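Local coordinates for cleavage and polyadenylation specificity factor 100 KD subunit (Methanosarcina mazei, PDB 2XR1), which probably ends transcription by zinc-dependent endonucleolytic cleavage of nascent RNA at the exit channel of RNA polymerase, then degrades the released RNA from its 5' end, at residues B[330-335]-B[353-358]; B[380-385]-B[581-586]; B[415-420]-B[512-517]; B[444-449]-B[505-510]. All blocks are in the same frame, centred on the assembly; numbering follows the deposited sequence.

In the fold
Interactions 1 and 2 build neighbouring walls of the two-zinc active site, whereas interactions 3 and 4 belong to the parallel sheet of the beta-CASP region. The centres of interactions 1 and 2 lie 11 Å apart, joined directly by a probable hydrogen bond of 2.7 Å from His332 ND1 to Gly582 O. Interactions 3 and 4 are 10 Å apart, centre to centre, and share the sheet through adjacent strands 414-417 and 506-509. Both are nested in the chain loop that interaction 2 closes. Interaction 3 comes closer to the metals: the side chain of Phe419 is about 8 Å from a zinc ion, against about 13 Å for that of Thr510 in interaction 4.

Interaction 1 of 4, residues B[330-335]-B[353-358]; sequences AGHILG and TGDYKY. With ZN (zinc ion), chain E; ZN (zinc ion), chain F.
The imidazole of His332 is packed on both faces. Over the centre of one lies CB of Asp355, 3.3 Å from the ring centroid and close to the ring normal, a CH-pi contact; over the other, toward the rim, lies CG2 of Ile333 from its own loop. The carboxylate of Asp355 is turned almost perpendicular to the ring, the planes 88° apart, although the two side chains run alongside each other in the same direction. At the edge of the Tyr356 ring, in its plane, is the carbonyl O of Gly354.

With CG anti to the backbone N (chi1 174°), the ring of His332 presents NE2 to the zinc ion of chain E at 2.2 Å. Asp355 OD2 binds the same ion at 2.3 Å and also reaches the zinc ion of chain F at 2.1 Å, thus bridging the pair. The other ring nitrogen, ND1, bonds to Gly582 O, so that zinc and carbonyl together set the ring's rotation. The loops themselves are tied by Lys357 N donating to Ala330 O over 2.9 Å, nearly straight (163°) and in the carbonyl plane.

His245 and His247 complete the first zinc site; Asp249, His250 and His607 complete the second. Metal ligands on loops after the strands, with an aspartate bridging two zinc ions, are characteristic of the RNA-processing metallo-beta-lactamase nucleases.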
# COMPACT_ATOMS: atom_id res chain seq x y z
N ALA B 330 -4.99 0.15 -28.64
CA ALA B 330 -3.64 0.50 -28.14
C ALA B 330 -2.63 0.47 -29.27
O ALA B 330 -1.59 1.07 -29.14
CB ALA B 330 -3.20 -0.43 -27.03
N GLY B 331 -2.91 -0.28 -30.33
CA GLY B 331 -2.01 -0.40 -31.47
C GLY B 331 -0.81 -1.31 -31.26
O GLY B 331 0.10 -1.31 -32.08
N HIS B 332 -0.80 -2.12 -30.21
CA HIS B 332 0.38 -2.90 -29.84
C HIS B 332 0.28 -4.30 -30.44
O HIS B 332 1.13 -4.69 -31.22
CB HIS B 332 0.47 -2.93 -28.32
CG HIS B 332 1.55 -3.80 -27.76
ND1 HIS B 332 2.89 -3.57 -28.00
CD2 HIS B 332 1.50 -4.84 -26.90
CE1 HIS B 332 3.61 -4.44 -27.31
NE2 HIS B 332 2.79 -5.22 -26.63
N ILE B 333 -0.73 -5.06 -30.07
CA ILE B 333 -0.99 -6.36 -30.67
C ILE B 333 -2.48 -6.50 -30.79
O ILE B 333 -3.20 -5.66 -30.27
CB ILE B 333 -0.43 -7.56 -29.89
CG1 ILE B 333 -1.04 -7.69 -28.51
CG2 ILE B 333 1.01 -7.49 -29.83
CD1 ILE B 333 -0.68 -9.05 -27.77
N LEU B 334 -2.91 -7.53 -31.50
CA LEU B 334 -4.29 -7.81 -31.74
C LEU B 334 -5.03 -7.77 -30.47
O LEU B 334 -4.83 -8.62 -29.63
CB LEU B 334 -4.47 -9.20 -32.39
CG LEU B 334 -5.89 -9.60 -32.80
CD1 LEU B 334 -6.47 -8.67 -33.87
CD2 LEU B 334 -5.88 -11.05 -33.24
N GLY B 335 -5.91 -6.80 -30.32
CA GLY B 335 -6.82 -6.73 -29.17
C GLY B 335 -6.28 -5.93 -28.04
O GLY B 335 -6.94 -5.84 -27.02
N THR B 353 -2.25 2.77 -19.88
CA THR B 353 -2.06 2.60 -21.31
C THR B 353 -1.82 1.17 -21.67
O THR B 353 -2.12 0.77 -22.79
CB THR B 353 -0.85 3.41 -21.87
OG1 THR B 353 0.33 2.95 -21.23
CG2 THR B 353 -0.99 4.91 -21.63
N GLY B 354 -1.29 0.37 -20.75
CA GLY B 354 -0.73 -0.95 -21.13
C GLY B 354 0.40 -0.64 -22.11
O GLY B 354 0.98 0.46 -22.08
N ASP B 355 0.73 -1.62 -22.96
CA ASP B 355 1.71 -1.44 -24.01
C ASP B 355 0.95 -0.81 -25.20
O ASP B 355 -0.20 -1.19 -25.46
CB ASP B 355 2.33 -2.78 -24.38
CG ASP B 355 3.20 -3.41 -23.25
OD1 ASP B 355 3.36 -2.68 -22.22
OD2 ASP B 355 3.71 -4.58 -23.38
N TYR B 356 1.53 0.18 -25.87
CA TYR B 356 0.88 0.82 -26.96
C TYR B 356 1.82 1.33 -28.01
O TYR B 356 3.00 1.51 -27.74
CB TYR B 356 0.07 1.99 -26.46
CG TYR B 356 0.82 3.14 -25.86
CD1 TYR B 356 1.13 3.16 -24.49
CD2 TYR B 356 1.14 4.26 -26.62
CE1 TYR B 356 1.79 4.24 -23.93
CE2 TYR B 356 1.79 5.36 -26.09
CZ TYR B 356 2.12 5.34 -24.74
OH TYR B 356 2.75 6.43 -24.18
N LYS B 357 1.28 1.61 -29.20
CA LYS B 357 2.03 2.24 -30.27
C LYS B 357 1.23 3.36 -30.92
O LYS B 357 0.26 3.13 -31.64
CB LYS B 357 2.44 1.21 -31.33
CG LYS B 357 3.39 1.80 -32.38
CD LYS B 357 4.40 0.76 -32.90
CE LYS B 357 5.34 1.29 -34.02
NZ LYS B 357 6.49 2.10 -33.51
N TYR B 358 1.71 4.58 -30.70
CA TYR B 358 1.10 5.78 -31.24
C TYR B 358 1.54 6.02 -32.64
O TYR B 358 2.21 6.96 -32.90
CB TYR B 358 1.45 6.97 -30.36
CG TYR B 358 0.65 8.22 -30.61
CD1 TYR B 358 -0.72 8.16 -30.83
CD2 TYR B 358 1.25 9.48 -30.58
CE1 TYR B 358 -1.44 9.29 -31.06
CE2 TYR B 358 0.52 10.63 -30.79
CZ TYR B 358 -0.83 10.51 -31.04
OH TYR B 358 -1.60 11.60 -31.24
ZN ZN E . 3.22 -6.39 -24.77
ZN ZN F . 4.72 -5.77 -21.97

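Interaction 2 of 4, residues B[380-385]-B[581-586]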
# COMPACT_ATOMS: atom_id res chain seq x y z
N GLU B 380 3.35 3.17 -20.27
CA GLU B 380 4.55 2.37 -20.44
C GLU B 380 5.67 3.27 -20.87
O GLU B 380 5.41 4.37 -21.30
CB GLU B 380 4.40 1.30 -21.52
CG GLU B 380 4.22 1.84 -22.93
CD GLU B 380 4.93 1.01 -23.94
OE1 GLU B 380 6.17 0.85 -23.79
OE2 GLU B 380 4.26 0.51 -24.87
N ALA B 381 6.91 2.76 -20.75
CA ALA B 381 8.12 3.52 -21.03
C ALA B 381 9.24 2.68 -21.68
O ALA B 381 10.39 2.94 -21.45
CB ALA B 381 8.63 4.20 -19.74
N THR B 382 8.90 1.68 -22.50
CA THR B 382 9.87 0.67 -22.98
C THR B 382 10.96 1.31 -23.79
O THR B 382 12.13 1.02 -23.58
CB THR B 382 9.24 -0.40 -23.86
OG1 THR B 382 8.07 -0.89 -23.22
CG2 THR B 382 10.20 -1.56 -24.08
N TYR B 383 10.58 2.20 -24.69
CA TYR B 383 11.56 2.99 -25.41
C TYR B 383 11.67 4.40 -24.82
O TYR B 383 11.81 5.41 -25.52
CB TYR B 383 11.20 3.02 -26.89
CG TYR B 383 11.45 1.69 -27.60
CD1 TYR B 383 10.64 0.61 -27.38
CD2 TYR B 383 12.50 1.54 -28.46
CE1 TYR B 383 10.86 -0.59 -28.00
CE2 TYR B 383 12.73 0.35 -29.09
CZ TYR B 383 11.91 -0.72 -28.85
OH TYR B 383 12.15 -1.89 -29.50
N GLY B 384 11.67 4.48 -23.51
CA GLY B 384 11.54 5.75 -22.85
C GLY B 384 12.83 6.53 -22.75
O GLY B 384 12.80 7.70 -22.41
N ASN B 385 13.96 5.88 -23.01
CA ASN B 385 15.24 6.54 -22.97
C ASN B 385 15.37 7.68 -23.99
O ASN B 385 14.89 7.59 -25.10
CB ASN B 385 16.32 5.50 -23.22
CG ASN B 385 16.86 4.89 -21.93
OD1 ASN B 385 17.51 5.59 -21.13
ND2 ASN B 385 16.63 3.60 -21.74
N SER B 581 8.76 -4.06 -32.83
CA SER B 581 8.48 -4.37 -31.46
C SER B 581 7.03 -4.18 -31.15
O SER B 581 6.54 -4.78 -30.23
CB SER B 581 9.33 -3.49 -30.53
OG SER B 581 8.95 -2.13 -30.64
N GLY B 582 6.34 -3.31 -31.88
CA GLY B 582 4.95 -2.95 -31.56
C GLY B 582 4.80 -1.96 -30.40
O GLY B 582 3.71 -1.79 -29.87
N HIS B 583 5.90 -1.30 -30.02
CA HIS B 583 5.89 -0.19 -29.07
C HIS B 583 6.20 1.16 -29.68
O HIS B 583 6.96 1.29 -30.65
CB HIS B 583 6.94 -0.41 -28.01
CG HIS B 583 6.69 -1.59 -27.12
ND1 HIS B 583 5.88 -1.52 -26.00
CD2 HIS B 583 7.20 -2.84 -27.15
CE1 HIS B 583 5.92 -2.69 -25.39
NE2 HIS B 583 6.72 -3.50 -26.06
N SER B 584 5.64 2.18 -29.08
CA SER B 584 5.96 3.54 -29.37
C SER B 584 7.42 3.77 -29.07
O SER B 584 7.87 3.41 -28.01
CB SER B 584 5.13 4.46 -28.47
OG SER B 584 3.80 4.46 -28.86
N ASP B 585 8.15 4.38 -29.99
CA ASP B 585 9.53 4.77 -29.69
C ASP B 585 9.52 6.03 -28.79
O ASP B 585 8.45 6.45 -28.33
CB ASP B 585 10.33 4.97 -30.98
CG ASP B 585 10.04 6.30 -31.71
OD1 ASP B 585 9.10 7.04 -31.30
OD2 ASP B 585 10.75 6.61 -32.72
N ARG B 586 10.69 6.60 -28.53
CA ARG B 586 10.78 7.73 -27.62
C ARG B 586 9.93 8.90 -28.11
O ARG B 586 9.15 9.43 -27.38
CB ARG B 586 12.23 8.14 -27.41
CG ARG B 586 12.43 9.53 -26.89
CD ARG B 586 12.19 9.66 -25.38
NE ARG B 586 12.62 10.98 -24.98
CZ ARG B 586 12.98 11.36 -23.77
NH1 ARG B 586 12.99 10.53 -22.74
NH2 ARG B 586 13.37 12.61 -23.60
O HOH W 1 7.88 2.30 -25.60
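Glu380 and His583 meet with their flat groups nearly perpendicular, carboxylate and ring planes 85° apart. Glu380 sets CG between its backbone N and carbonyl carbon (chi1 65°) and bends at chi2, bringing the carboxylate to His583. His583 ND1 donates to OE2 of Glu380 over 2.8 Å, an almost straight bond (168°) in the ring plane, on the syn side of the carboxylate oxygen. Thr382 and Tyr383 each cross the same imidazole at about a right angle, OG1 of Thr382 above one face toward the rim, 3.5 Å from CE1 of His583. This hydroxyl also bonds to the zinc ligand His607. Arg586 turns the edge of its guanidinium to the backbone, NH1 donating to Gly384 O over 2.9 Å; NH1 also forms a salt bridge with Asp615, and NH2 bonds to Ser619 OG.

OE1 of Glu380 accepts from Thr382 N, from Thr382 OG1 over 2.6 Å, and from a water that also links Tyr383 N to Ser584 O. OE2 accepts from Tyr356 N besides the histidine. Glu380 and His583 probably correspond to beta-CASP motifs A and B. This bonding is consistent with a well-ordered second shell, in which the carboxylate probably orients the His583 ring.

Interaction 3 of 4, residues B[415-420]-B[512-517]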
# COMPACT_ATOMS: atom_id res chain seq x y z
N VAL B 415 17.50 -16.88 -39.03
CA VAL B 415 16.70 -17.19 -37.85
C VAL B 415 16.22 -15.88 -37.22
O VAL B 415 17.00 -14.99 -37.01
CB VAL B 415 17.51 -18.02 -36.82
CG1 VAL B 415 16.74 -18.17 -35.52
CG2 VAL B 415 17.90 -19.40 -37.42
N ILE B 416 14.92 -15.77 -36.99
CA ILE B 416 14.31 -14.55 -36.47
C ILE B 416 13.45 -14.91 -35.27
O ILE B 416 12.32 -15.34 -35.45
CB ILE B 416 13.36 -13.90 -37.51
CG1 ILE B 416 14.02 -13.84 -38.90
CG2 ILE B 416 12.92 -12.56 -37.05
CD1 ILE B 416 13.37 -12.83 -39.84
N PRO B 417 13.97 -14.78 -34.05
CA PRO B 417 13.16 -15.03 -32.88
C PRO B 417 12.02 -14.06 -32.81
O PRO B 417 12.15 -12.95 -33.25
CB PRO B 417 14.10 -14.79 -31.71
CG PRO B 417 15.11 -13.95 -32.24
CD PRO B 417 15.32 -14.38 -33.65
N ALA B 418 10.90 -14.53 -32.27
CA ALA B 418 9.64 -13.81 -32.30
C ALA B 418 8.75 -14.34 -31.22
O ALA B 418 8.93 -15.42 -30.72
CB ALA B 418 8.99 -14.02 -33.64
N PHE B 419 7.74 -13.57 -30.88
CA PHE B 419 6.65 -14.06 -30.04
C PHE B 419 5.58 -14.65 -30.90
O PHE B 419 5.50 -14.31 -32.08
CB PHE B 419 6.13 -12.91 -29.18
CG PHE B 419 7.14 -12.43 -28.19
CD1 PHE B 419 7.33 -13.13 -27.00
CD2 PHE B 419 7.96 -11.36 -28.48
CE1 PHE B 419 8.31 -12.71 -26.08
CE2 PHE B 419 8.92 -10.93 -27.58
CZ PHE B 419 9.09 -11.61 -26.38
N ALA B 420 4.79 -15.55 -30.33
CA ALA B 420 3.66 -16.11 -31.05
C ALA B 420 2.81 -15.00 -31.63
O ALA B 420 2.43 -15.06 -32.81
CB ALA B 420 2.83 -16.97 -30.18
N GLY B 512 10.53 -14.98 -28.44
CA GLY B 512 11.11 -13.73 -28.95
C GLY B 512 12.35 -13.12 -28.34
O GLY B 512 12.91 -12.21 -28.93
N MET B 513 12.78 -13.60 -27.17
CA MET B 513 14.05 -13.14 -26.55
C MET B 513 15.00 -14.30 -26.22
O MET B 513 15.90 -14.18 -25.39
CB MET B 513 13.77 -12.25 -25.34
CG MET B 513 12.98 -10.98 -25.73
SD MET B 513 12.71 -9.93 -24.32
CE MET B 513 12.07 -8.41 -25.06
N MET B 514 14.77 -15.42 -26.90
CA MET B 514 15.63 -16.60 -26.85
C MET B 514 15.82 -17.20 -25.47
O MET B 514 16.78 -17.92 -25.26
CB MET B 514 16.99 -16.27 -27.48
CG MET B 514 16.87 -15.86 -28.93
SD MET B 514 18.41 -15.34 -29.68
CE MET B 514 19.10 -16.90 -30.25
N ASN B 515 14.91 -16.92 -24.55
CA ASN B 515 14.95 -17.58 -23.23
C ASN B 515 14.47 -19.00 -23.29
O ASN B 515 14.59 -19.74 -22.33
CB ASN B 515 14.21 -16.77 -22.13
CG ASN B 515 15.19 -15.97 -21.24
OD1 ASN B 515 16.40 -15.93 -21.51
ND2 ASN B 515 14.67 -15.34 -20.17
N GLY B 516 13.94 -19.41 -24.44
CA GLY B 516 13.68 -20.81 -24.68
C GLY B 516 12.85 -21.00 -25.92
O GLY B 516 12.64 -20.08 -26.69
N GLY B 517 12.34 -22.21 -26.09
CA GLY B 517 11.47 -22.52 -27.21
C GLY B 517 12.25 -23.10 -28.36
O GLY B 517 13.46 -23.30 -28.27
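Ala418 and Gly512 bring their backbones together, CA atoms 3.7 Å apart, where the segment that begins on strand 414-417 meets the loop after strand 506-509. Ala418 O and Gly512 N are close but poorly aligned for a hydrogen bond; that carbonyl accepts instead from the side-chain hydroxyl of Thr510. The contact across the two segments is therefore one of packing.

Gly512 fits its bare CA over the centre of one face of the Phe419 ring, 3.8 Å from the centroid and 11° off the ring normal, a CH-pi contact. With CG anti to its carbonyl carbon (chi1 -66°), Phe419 turns that ring face to the glycine. Its tip goes further: CZ touches CG of Met513 at 4.0 Å, the two side chains crossing at a slant. On the strand side, CB of Pro417 meets CG of Met514 at 4.1 Å and lies 4.0 Å from Gly512 O. The two methionines thus serve different neighbours, Met513 reaching Phe419 and the loop at Tyr539, Met514 lying by the proline and against helix 518-526 and strand 533-536.

Phe419 also comes near the metal centre, its side chain about 5 Å from that of His247. Loops leaving the C-terminal ends of adjacent parallel strands commonly gather at such an edge in alpha/beta folds, and here that edge of the beta-CASP sheet lies near the zinc site.

Interaction 4 of 4, residues B[444-449]-B[505-510]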
# COMPACT_ATOMS: atom_id res chain seq x y z
N PRO B 444 11.32 -20.72 -48.32
CA PRO B 444 10.33 -21.08 -47.29
C PRO B 444 10.51 -20.32 -46.00
O PRO B 444 11.59 -20.30 -45.43
CB PRO B 444 10.58 -22.57 -47.04
CG PRO B 444 11.88 -22.90 -47.73
CD PRO B 444 12.12 -21.87 -48.77
N VAL B 445 9.44 -19.68 -45.53
CA VAL B 445 9.46 -19.00 -44.25
C VAL B 445 8.78 -19.90 -43.23
O VAL B 445 7.56 -19.96 -43.16
CB VAL B 445 8.72 -17.67 -44.35
CG1 VAL B 445 8.71 -16.95 -43.01
CG2 VAL B 445 9.34 -16.84 -45.45
N TYR B 446 9.59 -20.64 -42.46
CA TYR B 446 9.07 -21.57 -41.46
C TYR B 446 8.62 -20.78 -40.24
O TYR B 446 9.21 -19.75 -39.92
CB TYR B 446 10.10 -22.62 -41.07
CG TYR B 446 10.56 -23.45 -42.22
CD1 TYR B 446 9.84 -24.54 -42.65
CD2 TYR B 446 11.74 -23.15 -42.90
CE1 TYR B 446 10.28 -25.33 -43.75
CE2 TYR B 446 12.18 -23.92 -43.99
CZ TYR B 446 11.44 -25.01 -44.40
OH TYR B 446 11.87 -25.76 -45.47
N LEU B 447 7.56 -21.26 -39.59
CA LEU B 447 6.90 -20.60 -38.47
C LEU B 447 6.71 -21.61 -37.34
O LEU B 447 5.96 -22.56 -37.49
CB LEU B 447 5.54 -20.11 -38.90
CG LEU B 447 5.48 -19.18 -40.11
CD1 LEU B 447 4.05 -18.73 -40.31
CD2 LEU B 447 6.39 -17.96 -39.95
N ASP B 448 7.39 -21.43 -36.21
CA ASP B 448 7.40 -22.49 -35.17
C ASP B 448 6.96 -21.93 -33.81
O ASP B 448 7.10 -20.77 -33.54
CB ASP B 448 8.79 -23.13 -35.09
CG ASP B 448 8.78 -24.51 -34.41
OD1 ASP B 448 7.72 -24.94 -33.86
OD2 ASP B 448 9.85 -25.16 -34.39
N GLY B 449 6.37 -22.78 -32.99
CA GLY B 449 5.95 -22.40 -31.64
C GLY B 449 4.71 -21.53 -31.46
O GLY B 449 4.74 -20.56 -30.67
N CYS B 505 16.72 -20.40 -46.16
CA CYS B 505 15.33 -20.17 -45.81
C CYS B 505 15.25 -19.08 -44.74
O CYS B 505 16.27 -18.47 -44.40
CB CYS B 505 14.71 -21.48 -45.31
SG CYS B 505 15.52 -22.13 -43.82
N VAL B 506 14.04 -18.82 -44.24
CA VAL B 506 13.84 -17.91 -43.11
C VAL B 506 13.10 -18.66 -42.01
O VAL B 506 12.14 -19.39 -42.29
CB VAL B 506 13.00 -16.67 -43.50
CG1 VAL B 506 12.55 -15.95 -42.27
CG2 VAL B 506 13.74 -15.74 -44.39
N ILE B 507 13.51 -18.47 -40.77
CA ILE B 507 12.82 -19.10 -39.65
C ILE B 507 12.31 -18.05 -38.65
O ILE B 507 13.11 -17.39 -37.98
CB ILE B 507 13.74 -20.11 -38.95
CG1 ILE B 507 14.27 -21.09 -40.00
CG2 ILE B 507 13.00 -20.86 -37.85
CD1 ILE B 507 15.05 -22.21 -39.43
N LEU B 508 10.99 -17.88 -38.57
CA LEU B 508 10.37 -17.20 -37.44
C LEU B 508 10.14 -18.26 -36.39
O LEU B 508 9.57 -19.30 -36.68
CB LEU B 508 9.06 -16.53 -37.83
CG LEU B 508 9.25 -15.09 -38.33
CD1 LEU B 508 10.59 -14.92 -38.96
CD2 LEU B 508 8.17 -14.66 -39.31
N ALA B 509 10.64 -18.03 -35.19
CA ALA B 509 10.53 -19.04 -34.15
C ALA B 509 10.54 -18.40 -32.80
O ALA B 509 11.13 -17.33 -32.59
CB ALA B 509 11.64 -20.07 -34.25
N THR B 510 9.94 -19.13 -31.87
CA THR B 510 9.69 -18.69 -30.52
C THR B 510 10.80 -19.21 -29.59
O THR B 510 11.38 -20.27 -29.86
CB THR B 510 8.25 -19.20 -30.17
OG1 THR B 510 7.39 -18.07 -30.01
CG2 THR B 510 8.18 -20.12 -28.96
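Tyr446 and Cys505 are brought together by their first torsions: the tyrosine holds CG anti to its carbonyl carbon (chi1 -59°), while the cysteine places SG between the backbone N and the carbonyl carbon (chi1 61°). SG of Cys505 comes to the edge of the Tyr446 ring, 5.0 Å from its centroid, in a sulfur-aromatic contact. CB of Cys505 lies at the same edge, near the ring plane and 3.8 Å from CE2 of Tyr446.

Strands 445-448 and 506-509 run parallel, their axes only 17° from alignment. The ladder joins Val506 N to Pro444 O (3.1 Å), Tyr446 N to Val506 O (2.8 Å), Leu508 N to Tyr446 O (2.9 Å) and Asp448 N to Leu508 O. Tyr446 thus spends both its N-H and its carbonyl on this partner, whereas Val445 and Leu447 bond the other way, to residues 485-489.

One face of the sheet carries Val445, Leu447, Val506 and Leu508. Here Val445 and Val506 lie side by side, CG1 to CG1 at 4.0 Å, and Leu447 CD2 rests on Leu508 CB at 3.7 Å; helix 423-436 packs against this layer. Tyr446 and Ile507 are on the opposite face, both touching helix 492-500. Asp448 forms a salt bridge with Arg495 and a hydrogen bond with the hydroxyl of Tyr522.

Helix 492-500 connects strand 486-489 to 506-509 in a beta-alpha-beta crossover that passes over 445-448, an arrangement typical of the helix-flanked parallel sheet of an alpha/beta fold, here that of the beta-CASP domain.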